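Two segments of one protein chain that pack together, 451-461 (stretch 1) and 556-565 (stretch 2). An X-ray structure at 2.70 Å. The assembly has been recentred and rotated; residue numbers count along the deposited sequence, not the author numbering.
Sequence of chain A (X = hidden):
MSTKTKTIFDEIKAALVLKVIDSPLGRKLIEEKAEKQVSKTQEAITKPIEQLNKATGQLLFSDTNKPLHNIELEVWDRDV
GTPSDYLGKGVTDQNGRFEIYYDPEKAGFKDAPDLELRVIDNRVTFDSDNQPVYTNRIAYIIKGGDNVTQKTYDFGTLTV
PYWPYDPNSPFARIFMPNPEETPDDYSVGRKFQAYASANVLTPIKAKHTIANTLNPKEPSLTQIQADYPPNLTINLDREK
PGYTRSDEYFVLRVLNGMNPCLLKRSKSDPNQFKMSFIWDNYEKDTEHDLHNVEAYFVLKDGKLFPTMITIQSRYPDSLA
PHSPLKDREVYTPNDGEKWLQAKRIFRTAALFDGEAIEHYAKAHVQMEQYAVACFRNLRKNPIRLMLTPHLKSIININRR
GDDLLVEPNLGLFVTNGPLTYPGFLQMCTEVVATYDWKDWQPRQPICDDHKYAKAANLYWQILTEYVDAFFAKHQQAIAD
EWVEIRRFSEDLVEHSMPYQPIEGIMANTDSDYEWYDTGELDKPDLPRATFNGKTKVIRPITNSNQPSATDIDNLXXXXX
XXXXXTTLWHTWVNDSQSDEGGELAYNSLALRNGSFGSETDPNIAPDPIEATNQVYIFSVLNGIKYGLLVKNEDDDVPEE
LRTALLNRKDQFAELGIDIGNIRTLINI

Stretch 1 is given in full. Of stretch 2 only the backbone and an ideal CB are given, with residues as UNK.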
ATOM      1  N   LYS A 451     -15.457  -4.972 -17.030  1.00 58.64           N
ATOM      2  CA  LYS A 451     -15.042  -3.582 -16.925  1.00 60.55           C
ATOM      3  C   LYS A 451     -13.610  -3.422 -16.403  1.00 56.30           C
ATOM      4  O   LYS A 451     -12.838  -2.610 -16.928  1.00 59.63           O
ATOM      5  CB  LYS A 451     -16.024  -2.824 -16.029  1.00 63.49           C
ATOM      6  CG  LYS A 451     -15.692  -1.363 -15.817  0.67 67.80           C
ATOM      7  CD  LYS A 451     -16.758  -0.705 -14.964  1.00 71.22           C
ATOM      8  CE  LYS A 451     -18.142  -0.910 -15.566  1.00 73.70           C
ATOM      9  NZ  LYS A 451     -19.191  -0.166 -14.812  0.99 75.39           N
ATOM     10  N   TYR A 452     -13.246  -4.190 -15.380  1.00 47.44           N
ATOM     11  CA  TYR A 452     -11.932  -4.008 -14.781  1.00 49.47           C
ATOM     12  C   TYR A 452     -10.800  -4.251 -15.776  1.00 51.17           C
ATOM     13  O   TYR A 452      -9.807  -3.534 -15.777  1.00 52.75           O
ATOM     14  CB  TYR A 452     -11.713  -4.916 -13.568  1.00 49.16           C
ATOM     15  CG  TYR A 452     -10.266  -4.829 -13.155  1.00 50.27           C
ATOM     16  CD1 TYR A 452      -9.777  -3.683 -12.539  1.00 53.23           C
ATOM     17  CD2 TYR A 452      -9.367  -5.852 -13.452  1.00 48.46           C
ATOM     18  CE1 TYR A 452      -8.446  -3.572 -12.199  1.00 54.70           C
ATOM     19  CE2 TYR A 452      -8.032  -5.747 -13.115  1.00 45.49           C
ATOM     20  CZ  TYR A 452      -7.581  -4.605 -12.492  1.00 48.59           C
ATOM     21  OH  TYR A 452      -6.258  -4.484 -12.152  1.00 50.75           O
ATOM     22  N   ALA A 453     -10.940  -5.276 -16.606  1.00 50.23           N
ATOM     23  CA  ALA A 453      -9.892  -5.612 -17.561  1.00 49.70           C
ATOM     24  C   ALA A 453      -9.709  -4.503 -18.589  1.00 52.46           C
ATOM     25  O   ALA A 453      -8.586  -4.079 -18.865  1.00 55.42           O
ATOM     26  CB  ALA A 453     -10.205  -6.920 -18.244  1.00 49.72           C
ATOM     27  N   LYS A 454     -10.821  -4.038 -19.150  1.00 52.34           N
ATOM     28  CA  LYS A 454     -10.799  -2.922 -20.090  1.00 54.26           C
ATOM     29  C   LYS A 454     -10.107  -1.708 -19.463  1.00 52.51           C
ATOM     30  O   LYS A 454      -9.156  -1.145 -20.032  1.00 52.69           O
ATOM     31  CB  LYS A 454     -12.226  -2.567 -20.527  1.00 55.16           C
ATOM     32  CG  LYS A 454     -12.937  -3.680 -21.295  1.00 59.25           C
ATOM     33  CD  LYS A 454     -14.454  -3.546 -21.210  1.00 65.74           C
ATOM     34  CE  LYS A 454     -15.059  -2.963 -22.480  1.00 70.01           C
ATOM     35  NZ  LYS A 454     -14.986  -3.920 -23.620  1.00 72.52           N
ATOM     36  N   ALA A 455     -10.581  -1.328 -18.278  1.00 47.96           N
ATOM     37  CA  ALA A 455     -10.020  -0.200 -17.537  1.00 47.86           C
ATOM     38  C   ALA A 455      -8.511  -0.332 -17.337  1.00 51.15           C
ATOM     39  O   ALA A 455      -7.739   0.584 -17.645  1.00 52.75           O
ATOM     40  CB  ALA A 455     -10.712  -0.072 -16.196  1.00 43.20           C
ATOM     41  N   ALA A 456      -8.109  -1.493 -16.835  1.00 52.44           N
ATOM     42  CA  ALA A 456      -6.719  -1.790 -16.518  1.00 51.19           C
ATOM     43  C   ALA A 456      -5.824  -1.728 -17.750  1.00 53.98           C
ATOM     44  O   ALA A 456      -4.731  -1.173 -17.694  1.00 54.13           O
ATOM     45  CB  ALA A 456      -6.614  -3.159 -15.861  1.00 48.56           C
ATOM     46  N   ASN A 457      -6.284  -2.289 -18.863  1.00 55.47           N
ATOM     47  CA  ASN A 457      -5.490  -2.267 -20.087  1.00 57.08           C
ATOM     48  C   ASN A 457      -5.353  -0.860 -20.667  1.00 58.97           C
ATOM     49  O   ASN A 457      -4.269  -0.473 -21.123  1.00 60.94           O
ATOM     50  CB  ASN A 457      -6.088  -3.210 -21.128  1.00 58.13           C
ATOM     51  CG  ASN A 457      -5.519  -4.612 -21.034  1.00 60.28           C
ATOM     52  OD1 ASN A 457      -4.427  -4.886 -21.540  1.00 62.00           O
ATOM     53  ND2 ASN A 457      -6.251  -5.508 -20.380  1.00 58.62           N
ATOM     54  N   LEU A 458      -6.443  -0.096 -20.638  1.00 53.95           N
ATOM     55  CA  LEU A 458      -6.403   1.302 -21.062  1.00 51.24           C
ATOM     56  C   LEU A 458      -5.366   2.078 -20.249  1.00 52.09           C
ATOM     57  O   LEU A 458      -4.482   2.760 -20.803  0.83 53.25           O
ATOM     58  CB  LEU A 458      -7.778   1.947 -20.906  1.00 51.54           C
ATOM     59  CG  LEU A 458      -8.230   2.949 -21.972  0.35 50.69           C
ATOM     60  CD1 LEU A 458      -9.589   3.510 -21.595  0.72 49.44           C
ATOM     61  CD2 LEU A 458      -7.214   4.072 -22.179  1.00 50.59           C
ATOM     62  N   TYR A 459      -5.472   1.955 -18.928  1.00 52.10           N
ATOM     63  CA  TYR A 459      -4.538   2.624 -18.031  1.00 52.92           C
ATOM     64  C   TYR A 459      -3.108   2.176 -18.292  1.00 58.53           C
ATOM     65  O   TYR A 459      -2.177   2.977 -18.236  1.00 60.88           O
ATOM     66  CB  TYR A 459      -4.898   2.366 -16.569  1.00 48.84           C
ATOM     67  CG  TYR A 459      -4.148   3.265 -15.618  1.00 45.41           C
ATOM     68  CD1 TYR A 459      -4.295   4.644 -15.688  1.00 41.58           C
ATOM     69  CD2 TYR A 459      -3.288   2.741 -14.659  1.00 43.10           C
ATOM     70  CE1 TYR A 459      -3.614   5.478 -14.832  1.00 41.68           C
ATOM     71  CE2 TYR A 459      -2.598   3.569 -13.794  1.00 41.40           C
ATOM     72  CZ  TYR A 459      -2.766   4.942 -13.885  1.00 43.13           C
ATOM     73  OH  TYR A 459      -2.094   5.794 -13.033  1.00 42.03           O
ATOM     74  N   TRP A 460      -2.948   0.889 -18.584  1.00 58.34           N
ATOM     75  CA  TRP A 460      -1.640   0.315 -18.842  1.00 56.54           C
ATOM     76  C   TRP A 460      -1.015   0.948 -20.073  1.00 56.92           C
ATOM     77  O   TRP A 460       0.174   1.258 -20.073  1.00 61.01           O
ATOM     78  CB  TRP A 460      -1.742  -1.201 -19.017  1.00 59.31           C
ATOM     79  CG  TRP A 460      -0.411  -1.880 -19.139  1.00 55.65           C
ATOM     80  CD1 TRP A 460       0.148  -2.384 -20.272  1.00 54.66           C
ATOM     81  CD2 TRP A 460       0.529  -2.121 -18.084  1.00 56.06           C
ATOM     82  NE1 TRP A 460       1.377  -2.931 -19.991  1.00 58.30           N
ATOM     83  CE2 TRP A 460       1.634  -2.782 -18.654  1.00 57.36           C
ATOM     84  CE3 TRP A 460       0.543  -1.841 -16.716  1.00 54.55           C
ATOM     85  CZ2 TRP A 460       2.742  -3.169 -17.902  1.00 55.74           C
ATOM     86  CZ3 TRP A 460       1.639  -2.223 -15.971  1.00 54.37           C
ATOM     87  CH2 TRP A 460       2.726  -2.881 -16.565  1.00 55.70           C
ATOM     88  N   GLN A 461      -1.812   1.140 -21.120  1.00 56.86           N
ATOM     89  CA  GLN A 461      -1.305   1.771 -22.335  1.00 60.33           C
ATOM     90  C   GLN A 461      -0.942   3.229 -22.072  1.00 61.90           C
ATOM     91  O   GLN A 461       0.051   3.743 -22.611  1.00 63.36           O
ATOM     92  CB  GLN A 461      -2.324   1.664 -23.470  1.00 61.28           C
ATOM     93  CG  GLN A 461      -2.003   0.563 -24.479  0.80 64.00           C
ATOM     94  CD  GLN A 461      -1.709  -0.779 -23.818  1.00 62.16           C
ATOM     95  OE1 GLN A 461      -2.601  -1.423 -23.259  0.73 65.33           O
ATOM     96  NE2 GLN A 461      -0.449  -1.202 -23.876  1.00 57.48           N
ATOM     97  N   UNK A 556      11.958   0.476 -17.275  1.00 58.52           N
ATOM     98  CA  UNK A 556      10.665   0.938 -17.771  1.00 53.90           C
ATOM     99  C   UNK A 556       9.536   0.030 -17.291  1.00 55.07           C
ATOM    100  O   UNK A 556       8.475   0.508 -16.878  1.00 60.38           O
ATOM    101  CB  UNK A 556      10.674   1.003 -19.300  1.00 53.90           C
ATOM    102  N   UNK A 557       9.771  -1.278 -17.336  1.00 55.43           N
ATOM    103  CA  UNK A 557       8.754  -2.234 -16.904  1.00 53.66           C
ATOM    104  C   UNK A 557       8.501  -2.144 -15.402  1.00 51.90           C
ATOM    105  O   UNK A 557       7.353  -2.176 -14.955  1.00 50.96           O
ATOM    106  CB  UNK A 557       9.174  -3.657 -17.278  1.00 53.66           C
ATOM    107  N   UNK A 558       9.576  -2.030 -14.629  1.00 47.49           N
ATOM    108  CA  UNK A 558       9.456  -1.903 -13.182  1.00 44.45           C
ATOM    109  C   UNK A 558       8.667  -0.639 -12.829  1.00 45.04           C
ATOM    110  O   UNK A 558       7.803  -0.646 -11.946  1.00 42.44           O
ATOM    111  CB  UNK A 558      10.839  -1.874 -12.528  1.00 44.45           C
ATOM    112  N   UNK A 559       8.962   0.439 -13.544  1.00 44.88           N
ATOM    113  CA  UNK A 559       8.273   1.708 -13.357  1.00 45.79           C
ATOM    114  C   UNK A 559       6.780   1.587 -13.662  1.00 47.02           C
ATOM    115  O   UNK A 559       5.939   2.057 -12.885  1.00 47.80           O
ATOM    116  CB  UNK A 559       8.904   2.784 -14.243  1.00 45.79           C
ATOM    117  N   UNK A 560       6.462   0.949 -14.788  1.00 43.92           N
ATOM    118  CA  UNK A 560       5.075   0.647 -15.145  1.00 45.80           C
ATOM    119  C   UNK A 560       4.364  -0.126 -14.038  1.00 48.56           C
ATOM    120  O   UNK A 560       3.237   0.195 -13.660  1.00 49.27           O
ATOM    121  CB  UNK A 560       5.027  -0.151 -16.449  1.00 45.80           C
ATOM    122  N   UNK A 561       5.034  -1.155 -13.531  1.00 47.60           N
ATOM    123  CA  UNK A 561       4.496  -1.996 -12.467  1.00 45.27           C
ATOM    124  C   UNK A 561       4.154  -1.181 -11.213  1.00 46.77           C
ATOM    125  O   UNK A 561       3.006  -1.182 -10.731  1.00 44.50           O
ATOM    126  CB  UNK A 561       5.498  -3.098 -12.117  1.00 45.27           C
ATOM    127  N   UNK A 562       5.166  -0.479 -10.706  1.00 45.77           N
ATOM    128  CA  UNK A 562       5.032   0.373  -9.532  1.00 43.70           C
ATOM    129  C   UNK A 562       3.884   1.363  -9.683  1.00 47.34           C
ATOM    130  O   UNK A 562       2.973   1.405  -8.849  1.00 46.22           O
ATOM    131  CB  UNK A 562       6.339   1.125  -9.274  1.00 43.70           C
ATOM    132  N   UNK A 563       3.926   2.145 -10.759  1.00 47.60           N
ATOM    133  CA  UNK A 563       2.908   3.160 -10.992  1.00 45.26           C
ATOM    134  C   UNK A 563       1.527   2.530 -11.079  1.00 46.33           C
ATOM    135  O   UNK A 563       0.567   3.050 -10.512  1.00 51.00           O
ATOM    136  CB  UNK A 563       3.214   3.943 -12.270  1.00 45.26           C
ATOM    137  N   UNK A 564       1.431   1.395 -11.765  1.00 44.00           N
ATOM    138  CA  UNK A 564       0.142   0.732 -11.927  1.00 42.26           C
ATOM    139  C   UNK A 564      -0.458   0.346 -10.593  1.00 43.20           C
ATOM    140  O   UNK A 564      -1.637   0.598 -10.341  1.00 44.43           O
ATOM    141  CB  UNK A 564       0.288  -0.510 -12.809  1.00 42.26           C
ATOM    142  N   UNK A 565       0.345  -0.266  -9.732  1.00 43.29           N
ATOM    143  CA  UNK A 565      -0.217  -0.757  -8.482  1.00 44.78           C
ATOM    144  C   UNK A 565      -0.394   0.322  -7.417  1.00 46.96           C
ATOM    145  O   UNK A 565      -1.250   0.193  -6.546  1.00 47.02           O
ATOM    146  CB  UNK A 565       0.675  -1.870  -7.928  1.00 44.78           C
TER

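The two segments are helices whose N-to-C directions differ by 133°, with axes 10.8 Å apart at closest approach. Stretch 1 supplies mainly aromatic rings: Tyr452, Tyr459 and, reaching furthest across, Trp460.

Position 556 has helical backbone angles and a CB with nothing of stretch 1 within 5.5 Å. Almost any helix-compatible residue would suit; it is Lys556, which makes no contact here.

The CB of position 557 points sideways and is also free of neighbours, but a long side chain could extend to the outer edge of the Trp460 indole. Gln, Glu, Met, Lys or Arg would all reach. The residue is Gln557, whose OE1 lies 3.8 Å from Trp460 CZ2, at the ring edge and near its plane.

Positions 558 and 559 are out of reach of stretch 1. They are Cys558 and Cys559.

At position 560 CA-to-CB points toward stretch 1, and the ideal CB sits 3.6 Å from Trp460 CH2. The indole offers carbon surface, so a side chain with a methylene or aliphatic portion would suit: Leu, Met, Gln, Lys or Arg. Arg560 is found. Arg560 CD lies 4.2 Å from the centroid of the Trp460 six-membered ring in an off-centre CH-pi contact. The guanidinium is held from its own helix: Arg560 NE and NH2 each donate to Gln557 OE1 at 3.0 Å, so the two side chains are tied together beside the indole.

Position 561 points away, its CB 5.2 Å from Trp460 CH2, and tolerates many residues. His561 meets the indole through its backbone, His561 N lying 4.2 Å from Trp460 CH2.

Position 562 is out of reach; it is Ile562.

Position 563 is directed sideways, near enough to the end of Tyr459 for a medium-sized apolar group such as Val, Ile, Leu or Met. Ile563 places CG2 4.2 Å from Tyr459 OH.

The CA of position 564 lies 7.2 Å from Trp460 CA, the closest CA pair between the stretches. Its ideal CB is 3.8 Å from Trp460 CZ3, and a space lined by Tyr452, Ala456, Tyr459 and Trp460 lies ahead. A large apolar residue is expected: Phe, Leu or Met. Phe564, with chi1 t, enters this space. The Trp460 edge approaches the Phe564 face in an offset edge-to-face pair, with six-membered ring centroids 5.7 Å apart and planes at 74°, while Phe564 CZ lies 4.0 Å from Ala456 CB and 3.7 Å from Tyr452 OH.

Position 565 points away, leaving the choice wide. His565 turns back to its own helix, His565 ND1 donating to His561 O at 3.0 Å.

Stretch 2, residues 556-565: KQCCRHIIFH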
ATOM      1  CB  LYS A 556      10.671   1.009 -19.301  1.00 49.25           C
ATOM      2  CG  LYS A 556      11.611   2.055 -19.870  1.00 47.12           C
ATOM      3  CD  LYS A 556      12.094   1.662 -21.253  0.36 51.73           C
ATOM      4  CE  LYS A 556      11.126   2.095 -22.332  1.00 55.08           C
ATOM      5  NZ  LYS A 556      11.272   3.536 -22.652  1.00 56.13           N
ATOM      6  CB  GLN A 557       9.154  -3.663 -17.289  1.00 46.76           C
ATOM      7  CG  GLN A 557       8.301  -4.757 -16.644  1.00 45.69           C
ATOM      8  CD  GLN A 557       6.807  -4.619 -16.942  1.00 48.46           C
ATOM      9  OE1 GLN A 557       6.408  -3.983 -17.917  1.00 54.47           O
ATOM     10  NE2 GLN A 557       5.979  -5.223 -16.096  1.00 43.88           N
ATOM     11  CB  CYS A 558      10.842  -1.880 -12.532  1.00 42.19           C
ATOM     12  SG  CYS A 558      10.839  -1.900 -10.721  1.00 52.11           S
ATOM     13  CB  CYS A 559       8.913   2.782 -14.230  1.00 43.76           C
ATOM     14  SG  CYS A 559      10.553   3.317 -13.657  1.00 51.31           S
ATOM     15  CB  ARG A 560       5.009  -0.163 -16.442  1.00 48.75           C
ATOM     16  CG  ARG A 560       5.106   0.653 -17.715  1.00 50.18           C
ATOM     17  CD  ARG A 560       4.780  -0.211 -18.926  1.00 55.16           C
ATOM     18  NE  ARG A 560       5.744  -1.292 -19.132  1.00 60.92           N
ATOM     19  CZ  ARG A 560       6.812  -1.206 -19.923  1.00 63.37           C
ATOM     20  NH1 ARG A 560       7.065  -0.085 -20.584  1.00 67.43           N
ATOM     21  NH2 ARG A 560       7.629  -2.242 -20.053  1.00 59.99           N
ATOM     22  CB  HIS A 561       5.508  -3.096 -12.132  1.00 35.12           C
ATOM     23  CG  HIS A 561       4.963  -4.184 -11.263  1.00 33.29           C
ATOM     24  ND1 HIS A 561       4.064  -5.125 -11.721  1.00 33.25           N
ATOM     25  CD2 HIS A 561       5.193  -4.487  -9.965  1.00 34.43           C
ATOM     26  CE1 HIS A 561       3.762  -5.956 -10.740  1.00 32.93           C
ATOM     27  NE2 HIS A 561       4.437  -5.593  -9.662  1.00 32.80           N
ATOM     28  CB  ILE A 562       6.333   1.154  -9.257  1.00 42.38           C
ATOM     29  CG1 ILE A 562       7.463   0.192  -8.884  1.00 42.30           C
ATOM     30  CG2 ILE A 562       6.118   2.189  -8.155  1.00 42.39           C
ATOM     31  CD1 ILE A 562       8.836   0.846  -8.855  1.00 40.32           C
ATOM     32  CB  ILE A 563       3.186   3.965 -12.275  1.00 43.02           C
ATOM     33  CG1 ILE A 563       4.463   4.790 -12.117  1.00 40.09           C
ATOM     34  CG2 ILE A 563       2.020   4.888 -12.586  1.00 38.98           C
ATOM     35  CD1 ILE A 563       4.855   5.553 -13.358  1.00 36.27           C
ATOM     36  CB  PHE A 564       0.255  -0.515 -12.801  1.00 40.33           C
ATOM     37  CG  PHE A 564      -1.064  -1.205 -13.034  1.00 42.89           C
ATOM     38  CD1 PHE A 564      -1.487  -2.240 -12.208  1.00 46.91           C
ATOM     39  CD2 PHE A 564      -1.888  -0.809 -14.076  1.00 40.07           C
ATOM     40  CE1 PHE A 564      -2.702  -2.870 -12.425  1.00 47.81           C
ATOM     41  CE2 PHE A 564      -3.103  -1.438 -14.302  1.00 43.53           C
ATOM     42  CZ  PHE A 564      -3.512  -2.469 -13.471  1.00 46.75           C
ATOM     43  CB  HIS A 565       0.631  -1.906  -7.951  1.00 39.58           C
ATOM     44  CG  HIS A 565       0.481  -3.155  -8.758  1.00 40.12           C
ATOM     45  ND1 HIS A 565       1.220  -3.397  -9.897  1.00 42.01           N
ATOM     46  CD2 HIS A 565      -0.364  -4.205  -8.628  1.00 39.31           C
ATOM     47  CE1 HIS A 565       0.856  -4.556 -10.417  1.00 41.44           C
ATOM     48  NE2 HIS A 565      -0.104  -5.066  -9.666  1.00 41.07           N
TER
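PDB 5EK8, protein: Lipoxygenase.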